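Local coordinates for protein aminotransferase AspB (Helicobacter pylori 26695, PDB 3EZS) that probably acts as a pyridoxal 5'-phosphate-dependent aminotransferase, moving amino groups between amino acids and keto acids, at residues 197-202 and 308-313; 230-235 and 279-284. All blocks are in the same frame, centred on the assembly; numbering follows the deposited sequence.

Interaction 1: 197-202 and 308-313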
loop_
_atom_site.group_PDB
_atom_site.type_symbol
_atom_site.label_atom_id
_atom_site.label_comp_id
_atom_site.label_asym_id
_atom_site.label_seq_id
_atom_site.Cartn_x
_atom_site.Cartn_y
_atom_site.Cartn_z
ATOM N N SER A 197 11.596 5.150 18.558
ATOM C CA SER A 197 12.860 5.821 18.841
ATOM C C SER A 197 12.711 7.283 19.268
ATOM O O SER A 197 13.628 7.835 19.850
ATOM C CB SER A 197 13.823 5.665 17.655
ATOM O OG SER A 197 13.249 6.193 16.477
ATOM N N GLU A 198 11.558 7.899 19.003
ATOM C CA GLU A 198 11.309 9.277 19.412
ATOM C C GLU A 198 10.419 9.369 20.650
ATOM O O GLU A 198 10.059 10.469 21.064
ATOM C CB GLU A 198 10.674 10.065 18.256
ATOM C CG GLU A 198 11.621 10.413 17.117
ATOM C CD GLU A 198 12.471 11.621 17.445
ATOM O OE1 GLU A 198 13.349 11.504 18.314
ATOM O OE2 GLU A 198 12.245 12.699 16.845
ATOM N N ILE A 199 10.065 8.219 21.229
ATOM C CA ILE A 199 9.225 8.156 22.413
ATOM C C ILE A 199 10.153 7.712 23.522
ATOM O O ILE A 199 10.434 6.539 23.671
ATOM C CB ILE A 199 8.021 7.170 22.244
ATOM C CG1 ILE A 199 7.282 7.412 20.912
ATOM C CG2 ILE A 199 7.059 7.278 23.438
ATOM C CD1 ILE A 199 6.893 8.892 20.674
ATOM N N TYR A 200 10.670 8.668 24.279
ATOM C CA TYR A 200 11.610 8.369 25.338
ATOM C C TYR A 200 11.552 9.474 26.386
ATOM O O TYR A 200 11.127 10.598 26.113
ATOM C CB TYR A 200 13.030 8.173 24.784
ATOM C CG TYR A 200 13.608 9.390 24.106
ATOM C CD1 TYR A 200 14.335 10.334 24.815
ATOM C CD2 TYR A 200 13.422 9.596 22.749
ATOM C CE1 TYR A 200 14.868 11.461 24.173
ATOM C CE2 TYR A 200 13.941 10.711 22.103
ATOM C CZ TYR A 200 14.656 11.629 22.812
ATOM O OH TYR A 200 15.149 12.713 22.151
ATOM N N GLU A 201 12.011 9.139 27.583
ATOM C CA GLU A 201 11.869 10.002 28.741
ATOM C C GLU A 201 13.075 10.862 29.046
ATOM O O GLU A 201 12.928 12.041 29.332
ATOM C CB GLU A 201 11.562 9.108 29.948
ATOM C CG GLU A 201 11.302 9.821 31.249
ATOM C CD GLU A 201 11.258 8.860 32.414
ATOM O OE1 GLU A 201 10.894 7.684 32.211
ATOM O OE2 GLU A 201 11.586 9.287 33.531
ATOM N N ASN A 202 14.260 10.258 29.038
ATOM C CA ASN A 202 15.491 10.972 29.373
ATOM C C ASN A 202 16.465 10.942 28.185
ATOM O O ASN A 202 16.428 11.802 27.305
ATOM C CB ASN A 202 16.152 10.339 30.633
ATOM C CG ASN A 202 15.224 10.277 31.837
ATOM O OD1 ASN A 202 14.448 11.193 32.091
ATOM N ND2 ASN A 202 15.327 9.190 32.607
ATOM N N TYR A 308 11.475 4.399 27.946
ATOM C CA TYR A 308 11.323 4.393 26.501
ATOM C C TYR A 308 9.930 3.816 26.209
ATOM O O TYR A 308 9.387 3.027 27.007
ATOM C CB TYR A 308 12.411 3.523 25.803
ATOM C CG TYR A 308 13.831 3.817 26.218
ATOM C CD1 TYR A 308 14.593 4.767 25.541
ATOM C CD2 TYR A 308 14.426 3.139 27.289
ATOM C CE1 TYR A 308 15.906 5.064 25.936
ATOM C CE2 TYR A 308 15.761 3.409 27.684
ATOM C CZ TYR A 308 16.486 4.376 27.002
ATOM O OH TYR A 308 17.783 4.669 27.374
ATOM N N SER A 309 9.397 4.186 25.042
ATOM C CA SER A 309 8.057 3.812 24.568
ATOM C C SER A 309 7.062 4.549 25.465
ATOM O O SER A 309 7.471 5.318 26.313
ATOM C CB SER A 309 7.805 2.285 24.587
ATOM O OG SER A 309 7.260 1.819 25.832
ATOM N N PHE A 310 5.771 4.342 25.244
ATOM C CA PHE A 310 4.755 4.900 26.124
ATOM C C PHE A 310 3.929 3.792 26.823
ATOM O O PHE A 310 2.788 4.024 27.264
ATOM C CB PHE A 310 3.878 5.944 25.405
ATOM C CG PHE A 310 3.253 5.496 24.096
ATOM C CD1 PHE A 310 2.494 4.346 23.999
ATOM C CD2 PHE A 310 3.327 6.323 22.982
ATOM C CE1 PHE A 310 1.889 3.988 22.805
ATOM C CE2 PHE A 310 2.714 5.967 21.789
ATOM C CZ PHE A 310 1.998 4.799 21.709
ATOM N N TYR A 311 4.521 2.599 26.953
ATOM C CA TYR A 311 3.859 1.471 27.598
ATOM C C TYR A 311 4.325 1.208 29.030
ATOM O O TYR A 311 5.410 1.647 29.442
ATOM C CB TYR A 311 4.054 0.173 26.801
ATOM C CG TYR A 311 3.576 0.264 25.377
ATOM C CD1 TYR A 311 2.222 0.374 25.088
ATOM C CD2 TYR A 311 4.477 0.269 24.319
ATOM C CE1 TYR A 311 1.781 0.488 23.774
ATOM C CE2 TYR A 311 4.042 0.378 23.008
ATOM C CZ TYR A 311 2.692 0.505 22.747
ATOM O OH TYR A 311 2.251 0.622 21.442
ATOM N N VAL A 312 3.461 0.514 29.772
ATOM C CA VAL A 312 3.771 -0.044 31.079
ATOM C C VAL A 312 3.417 -1.525 30.940
ATOM O O VAL A 312 2.287 -1.848 30.570
ATOM C CB VAL A 312 2.951 0.564 32.212
ATOM C CG1 VAL A 312 3.298 -0.117 33.548
ATOM C CG2 VAL A 312 3.171 2.094 32.281
ATOM N N TYR A 313 4.396 -2.404 31.177
ATOM C CA TYR A 313 4.223 -3.865 31.121
ATOM C C TYR A 313 4.038 -4.250 32.589
ATOM O O TYR A 313 5.011 -4.515 33.301
ATOM C CB TYR A 313 5.471 -4.496 30.469
ATOM C CG TYR A 313 5.325 -5.927 30.017
ATOM C CD1 TYR A 313 4.420 -6.280 29.010
ATOM C CD2 TYR A 313 6.121 -6.924 30.549
ATOM C CE1 TYR A 313 4.296 -7.602 28.583
ATOM C CE2 TYR A 313 6.007 -8.248 30.121
ATOM C CZ TYR A 313 5.098 -8.581 29.142
ATOM O OH TYR A 313 5.008 -9.908 28.737
#

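Interaction 2: 230-235 and 279-284. With PO4 (phosphate ion), chain C.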
loop_
_atom_site.group_PDB
_atom_site.type_symbol
_atom_site.label_atom_id
_atom_site.label_comp_id
_atom_site.label_asym_id
_atom_site.label_seq_id
_atom_site.Cartn_x
_atom_site.Cartn_y
_atom_site.Cartn_z
ATOM N N SER A 230 4.086 8.379 12.587
ATOM C CA SER A 230 2.794 8.309 13.259
ATOM C C SER A 230 2.762 8.739 14.704
ATOM O O SER A 230 1.886 9.511 15.085
ATOM C CB SER A 230 2.224 6.894 13.139
ATOM O OG SER A 230 2.134 6.535 11.774
ATOM N N LYS A 231 3.693 8.224 15.506
ATOM C CA LYS A 231 3.718 8.523 16.957
ATOM C C LYS A 231 4.445 9.810 17.252
ATOM O O LYS A 231 3.984 10.636 18.050
ATOM C CB LYS A 231 4.300 7.340 17.735
ATOM C CG LYS A 231 3.311 6.171 17.766
ATOM C CD LYS A 231 4.010 4.855 17.932
ATOM C CE LYS A 231 3.009 3.700 17.953
ATOM N NZ LYS A 231 2.006 3.739 16.856
ATOM N N ARG A 232 5.560 9.988 16.562
ATOM C CA ARG A 232 6.385 11.178 16.682
ATOM C C ARG A 232 5.614 12.478 16.501
ATOM O O ARG A 232 5.831 13.434 17.261
ATOM C CB ARG A 232 7.484 11.117 15.604
ATOM C CG ARG A 232 8.393 12.294 15.551
ATOM C CD ARG A 232 9.419 12.173 14.435
ATOM N NE ARG A 232 10.388 13.262 14.543
ATOM C CZ ARG A 232 10.318 14.442 13.916
ATOM N NH1 ARG A 232 9.349 14.736 13.054
ATOM N NH2 ARG A 232 11.256 15.337 14.150
ATOM N N SER A 233 4.734 12.529 15.494
ATOM C CA SER A 233 4.054 13.780 15.146
ATOM C C SER A 233 2.545 13.776 15.293
ATOM O O SER A 233 1.891 14.690 14.817
ATOM C CB SER A 233 4.415 14.138 13.703
ATOM O OG SER A 233 5.826 14.098 13.494
ATOM N N SER A 234 1.987 12.786 15.980
ATOM C CA SER A 234 0.518 12.652 16.118
ATOM C C SER A 234 -0.190 12.868 14.770
ATOM O O SER A 234 -1.194 13.609 14.668
ATOM C CB SER A 234 -0.040 13.610 17.170
ATOM O OG SER A 234 0.538 13.385 18.443
ATOM N N ALA A 235 0.361 12.211 13.751
ATOM C CA ALA A 235 -0.122 12.293 12.382
ATOM C C ALA A 235 -0.123 10.924 11.706
ATOM O O ALA A 235 0.479 10.794 10.639
ATOM C CB ALA A 235 0.767 13.260 11.578
ATOM N N ASP A 279 11.514 19.629 14.559
ATOM C CA ASP A 279 11.719 18.880 15.805
ATOM C C ASP A 279 10.909 19.405 16.995
ATOM O O ASP A 279 10.691 18.684 17.957
ATOM C CB ASP A 279 13.206 18.892 16.185
ATOM C CG ASP A 279 14.073 18.077 15.221
ATOM O OD1 ASP A 279 13.555 17.183 14.532
ATOM O OD2 ASP A 279 15.275 18.339 15.155
ATOM N N ARG A 280 10.441 20.634 16.906
ATOM C CA ARG A 280 9.724 21.279 17.989
ATOM C C ARG A 280 8.475 20.568 18.378
ATOM O O ARG A 280 8.294 20.261 19.554
ATOM C CB ARG A 280 9.352 22.701 17.606
ATOM C CG ARG A 280 10.534 23.594 17.491
ATOM C CD ARG A 280 10.158 24.915 16.860
ATOM N NE ARG A 280 11.351 25.741 16.777
ATOM C CZ ARG A 280 11.468 26.859 16.072
ATOM N NH1 ARG A 280 10.459 27.332 15.340
ATOM N NH2 ARG A 280 12.627 27.496 16.087
ATOM N N HIS A 281 7.615 20.304 17.402
ATOM C CA HIS A 281 6.363 19.618 17.694
ATOM C C HIS A 281 6.607 18.200 18.255
ATOM O O HIS A 281 5.873 17.758 19.120
ATOM C CB HIS A 281 5.452 19.575 16.461
ATOM C CG HIS A 281 5.828 18.518 15.473
ATOM N ND1 HIS A 281 6.916 18.630 14.641
ATOM C CD2 HIS A 281 5.272 17.315 15.206
ATOM C CE1 HIS A 281 7.015 17.542 13.897
ATOM N NE2 HIS A 281 6.021 16.733 14.210
ATOM N N ALA A 282 7.640 17.500 17.778
ATOM C CA ALA A 282 7.950 16.146 18.252
ATOM C C ALA A 282 8.295 16.188 19.725
ATOM O O ALA A 282 7.824 15.358 20.528
ATOM C CB ALA A 282 9.116 15.535 17.461
ATOM N N GLU A 283 9.124 17.155 20.082
ATOM C CA GLU A 283 9.527 17.356 21.459
ATOM C C GLU A 283 8.306 17.636 22.360
ATOM O O GLU A 283 8.222 17.134 23.489
ATOM C CB GLU A 283 10.538 18.516 21.506
ATOM C CG GLU A 283 11.003 18.937 22.898
ATOM C CD GLU A 283 11.715 17.823 23.650
ATOM O OE1 GLU A 283 12.252 16.898 23.001
ATOM O OE2 GLU A 283 11.752 17.895 24.893
ATOM N N PHE A 284 7.367 18.440 21.869
ATOM C CA PHE A 284 6.148 18.761 22.628
ATOM C C PHE A 284 5.404 17.475 23.022
ATOM O O PHE A 284 4.983 17.316 24.174
ATOM C CB PHE A 284 5.237 19.682 21.818
ATOM C CG PHE A 284 3.893 19.943 22.456
ATOM C CD1 PHE A 284 3.720 20.999 23.339
ATOM C CD2 PHE A 284 2.800 19.138 22.158
ATOM C CE1 PHE A 284 2.492 21.244 23.924
ATOM C CE2 PHE A 284 1.548 19.378 22.738
ATOM C CZ PHE A 284 1.397 20.435 23.627
HETATM P P PO4 C . 2.641 2.884 11.276
HETATM O O1 PO4 C . 3.914 3.547 10.831
HETATM O O2 PO4 C . 2.092 2.016 10.195
HETATM O O3 PO4 C . 1.622 3.924 11.577
HETATM O O4 PO4 C . 2.953 2.004 12.450
HETATM O O HOH W 1 7.578 12.995 19.419
#

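Interaction 1: 197-202 and 308-313
Ile199 meets Ser309 through its carbonyl, and Ser309 and Phe310 through its side chain, while Tyr200 lies against Tyr308. The touching branch of Ile199 is CG2, which stands anti to the backbone N and is thereby carried onto the peptide that joins Ser309 to Phe310, with CG2 3.4 Å from Ser309 C. The same methyl approaches the Phe310 ring obliquely, 3.9 Å from CD2. Phe310 holds CG between its backbone N and carbonyl carbon (chi1 52°), and its CD1 lies 3.9 Å above one face of the Tyr311 ring, offset toward the rim. Tyr289 of helix 280-299 adjoins both Ile199 and Phe310 and continues the apolar cluster.

Ser309 N donates to Ile199 O over 2.9 Å at an N-H...O angle of 151°. Next to this bond, Tyr200 and Tyr308 form a single beta bridge. It links the loop that follows strand 189-193 of the large mixed sheet to the lead-in of strand 311-315, an outer strand of the small antiparallel sheet. These two sheets are consistent with the large and small domains of a fold-type I aminotransferase.

At the bridge the two tyrosines do not stack: CB of Tyr200 comes obliquely to CD1 of Tyr308 at 3.8 Å, and the Tyr200 ring leads away, with Glu198 OE1 and Asn202 O in plane at its edge. Ser309 turns its hydroxyl back on its own backbone, just ahead of the strand. Its OG donates to an in-plane lone pair of Tyr308 O at 2.7 Å and accepts from Tyr311 N at 3.1 Å, nearly straight at 168°. The second bond closes an ST turn; together the two tie the hydroxyl to the backbone before and after Ser309. Beyond it, Tyr311 OH is hydrogen-bonded to Tyr196 OH.

Interaction 2: 230-235 and 279-284
Arg232 and Asp279 form a salt bridge, with NH2 of the arginine 3.0 Å from OD1 of the aspartate. OD1 lies at the guanidinium edge, in its plane, although the carboxylate plane is turned 79° from it; Arg74 holds the other oxygen, OD2. NH2 also donates to Asp278 O and NH1 to Ala275 O, while NE pairs with Glu198. Ser233 OG and His281 NE2 are hydrogen-bonded at 2.7 Å, the hydroxyl near the ring plane at the imidazole edge, and ND1 of His281 is bonded to Asp278. Ser230 OG donates to O3 of a phosphate ion, probably from the crystallisation liquor, at 2.7 Å.

A water bridges Arg232 O to Ala282 O. The contact ties the loop between strands 223-228 and 241-245 of the large mixed sheet to the first turn of helix 280-299. Packing centres on Ala282, whose CB sits over one guanidinium face and 3.8 Å from Arg232 CG. CG is anti to the backbone N (chi1 178°), and the extended chain from CG to NE carries the guanidinium to Asp279 and Ala282.

Partners on all three guanidinium nitrogens should fix its rotation, and the surrounding acids and carbonyls probably stabilise the charge of this buried arginine.

Overall arrangement
The centres of the two contacts lie 14 Å apart, and along the chain both segments of interaction 2 fall between 197-202 and 308-313. They touch directly, through the salt bridge of Glu198 with Arg232 and where Phe310 CZ packs on Lys231 CE. Helix 280-299 begins in interaction 2 and precedes strand 311-315, which starts in interaction 1. Lys231 lies within 230-235, and its place in the sequence suggests the cofactor-binding lysine of this family; its NZ is hydrogen-bonded to Tyr55 OH of the second subunit. The phosphate held by Ser228, Ser230 and Arg239 probably marks the cofactor phosphate site, so both contacts border the likely active site.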